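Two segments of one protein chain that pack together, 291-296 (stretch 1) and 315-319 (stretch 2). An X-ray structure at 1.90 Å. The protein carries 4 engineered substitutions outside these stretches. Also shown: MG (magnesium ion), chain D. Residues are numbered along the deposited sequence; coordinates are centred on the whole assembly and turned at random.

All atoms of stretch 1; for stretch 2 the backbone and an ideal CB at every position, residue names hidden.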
# COMPACT_ATOMS: atom_id res chain seq x y z
N HIS A 291 0.22 -8.56 21.90
CA HIS A 291 -0.56 -7.65 22.73
C HIS A 291 0.18 -7.19 23.98
O HIS A 291 0.69 -8.01 24.75
CB HIS A 291 -1.88 -8.30 23.13
CG HIS A 291 -2.87 -7.36 23.75
ND1 HIS A 291 -4.04 -7.79 24.34
CD2 HIS A 291 -2.88 -6.01 23.84
CE1 HIS A 291 -4.73 -6.75 24.76
NE2 HIS A 291 -4.04 -5.66 24.47
N LYS A 292 0.24 -5.88 24.18
CA LYS A 292 0.88 -5.31 25.36
C LYS A 292 -0.20 -4.67 26.22
O LYS A 292 -0.94 -3.80 25.76
CB LYS A 292 1.90 -4.24 24.98
CG LYS A 292 2.55 -3.56 26.18
CD LYS A 292 3.20 -2.25 25.80
CE LYS A 292 4.01 -1.66 26.95
NZ LYS A 292 3.16 -1.34 28.13
N SER A 293 -0.28 -5.10 27.48
CA SER A 293 -1.25 -4.55 28.43
C SER A 293 -0.51 -4.22 29.72
O SER A 293 0.68 -4.51 29.84
CB SER A 293 -2.36 -5.57 28.70
OG SER A 293 -1.84 -6.74 29.30
N LYS A 294 -1.20 -3.60 30.67
CA LYS A 294 -0.61 -3.21 31.96
C LYS A 294 0.62 -4.02 32.36
O LYS A 294 1.75 -3.61 32.09
CB LYS A 294 -1.67 -3.31 33.07
CG LYS A 294 -2.87 -2.40 32.87
CD LYS A 294 -3.89 -2.58 33.98
CE LYS A 294 -5.11 -1.68 33.77
NZ LYS A 294 -6.15 -1.88 34.83
N HIS A 295 0.41 -5.16 33.00
CA HIS A 295 1.53 -6.00 33.43
C HIS A 295 1.49 -7.31 32.66
O HIS A 295 1.70 -8.38 33.23
CB HIS A 295 1.45 -6.28 34.94
CG HIS A 295 2.64 -7.00 35.49
ND1 HIS A 295 2.69 -7.46 36.79
CD2 HIS A 295 3.82 -7.34 34.93
CE1 HIS A 295 3.86 -8.05 37.00
NE2 HIS A 295 4.56 -7.99 35.89
N ARG A 296 1.23 -7.23 31.36
CA ARG A 296 1.16 -8.44 30.54
C ARG A 296 1.62 -8.26 29.10
O ARG A 296 1.36 -7.23 28.47
CB ARG A 296 -0.27 -9.00 30.55
CG ARG A 296 -0.43 -10.27 29.74
CD ARG A 296 -1.81 -10.86 29.90
NE ARG A 296 -2.12 -11.13 31.30
CZ ARG A 296 -3.21 -11.76 31.71
NH1 ARG A 296 -4.11 -12.19 30.84
NH2 ARG A 296 -3.41 -11.95 33.01
N UNK A 315 7.13 -0.85 36.39
CA UNK A 315 6.59 0.19 35.51
C UNK A 315 5.77 -0.52 34.43
O UNK A 315 6.10 -1.64 34.04
CB UNK A 315 7.70 1.05 34.90
N UNK A 316 4.72 0.13 33.94
CA UNK A 316 3.88 -0.49 32.92
C UNK A 316 3.73 0.31 31.62
O UNK A 316 3.20 -0.21 30.64
CB UNK A 316 2.49 -0.74 33.51
N UNK A 317 4.19 1.55 31.61
CA UNK A 317 4.07 2.37 30.41
C UNK A 317 5.34 2.42 29.57
O UNK A 317 6.42 2.70 30.07
CB UNK A 317 3.67 3.79 30.80
N UNK A 318 5.20 2.11 28.28
CA UNK A 318 6.33 2.16 27.36
C UNK A 318 6.23 3.57 26.80
O UNK A 318 5.53 3.82 25.82
CB UNK A 318 6.29 1.08 26.28
N UNK A 319 6.93 4.49 27.44
CA UNK A 319 6.88 5.88 27.03
C UNK A 319 7.70 6.22 25.81
O UNK A 319 8.75 6.85 25.90
CB UNK A 319 7.34 6.76 28.19
MG MG D . 8.76 5.31 31.11

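Position 315 has its CA-to-CB bond directed away from stretch 1, and no atom of that stretch lies within 5.5 Å of the ideal CB. With phi/psi of -55/149 the backbone is extended and ordinary, so almost any side chain would fit as far as stretch 1 is concerned. The deposited residue is Ser 315, which makes no contact with stretch 1.

Position 316 is the point of closest backbone approach, its CA 5.3 Å from CA of Lys 294. The CA-to-CB bond points toward stretch 1, and the ideal CB sits a tight 3.3 Å from Lys 294 O. The carbonyl could accept a hydrogen bond, but so short an approach at CB favours a compact side chain: alanine, serine, threonine or perhaps valine. The main chain already has a role here, because the carbonyl oxygen of 316 accepts a hydrogen bond from the Lys 292 amino group, NZ to O of 316 2.8 Å. Thr 316 is deposited, with chi1 of 55° (p). Its methyl CG2 lies 3.2 Å from Lys 294 O and 4.3 Å from His 295 N, so the side chain packs against the turn through carbon and makes no hydrogen bond to it. It has 72 Å² covered by stretch 1, the largest share of any residue in the contact.

At 317 the CA-to-CB bond turns away, and nothing of stretch 1 comes within 5.5 Å of the ideal CB. The carbonyl O of 317, not its CB, faces the magnesium (O to MG 3.7 Å); the CB looks into space that stretch 1 leaves free, so small or polar side chains would suit it, and many others. The residue is Ser 317, whose OG donates a hydrogen bond to the side chain of 319; its carbonyl O accepts one at 2.6 Å from the oxygen of a water that also binds the magnesium.

Position 318 again points toward stretch 1. Its ideal CB is 3.6 Å from Lys 292 CE, already in van der Waals contact with the last carbon of that chain, so alanine or another small side chain would suit it well; a longer one would have to turn aside from CE. Ala 318 is deposited, and its CB packs on Lys 292 CE at 3.6 Å, the carbon that carries the bonded NZ.

Position 319 is beyond the reach of stretch 1, but its ideal CB is 3.6 Å from MG, so a short side chain ending in oxygen, such as aspartate or asparagine, can reach the ion. Asp 319, chi1 -59° (m), binds the metal through OD2 at 2.2 Å from MG, while its OD1 accepts the bond from Ser 317 OG at 2.7 Å.

Stretch 2 (315-319) STSAD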
# COMPACT_ATOMS: atom_id res chain seq x y z
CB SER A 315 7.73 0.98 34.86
OG SER A 315 8.64 1.46 35.83
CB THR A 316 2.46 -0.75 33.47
OG1 THR A 316 1.91 0.47 33.98
CG2 THR A 316 2.51 -1.79 34.58
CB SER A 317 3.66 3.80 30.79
OG SER A 317 3.63 4.65 29.66
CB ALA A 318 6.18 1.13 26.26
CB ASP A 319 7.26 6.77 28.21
CG ASP A 319 6.34 6.57 29.39
OD1 ASP A 319 5.13 6.85 29.25
OD2 ASP A 319 6.82 6.10 30.44
O HOH W 1 7.64 3.76 32.13
O HOH W 2 9.64 6.93 30.34
O HOH W 3 10.64 4.36 31.83
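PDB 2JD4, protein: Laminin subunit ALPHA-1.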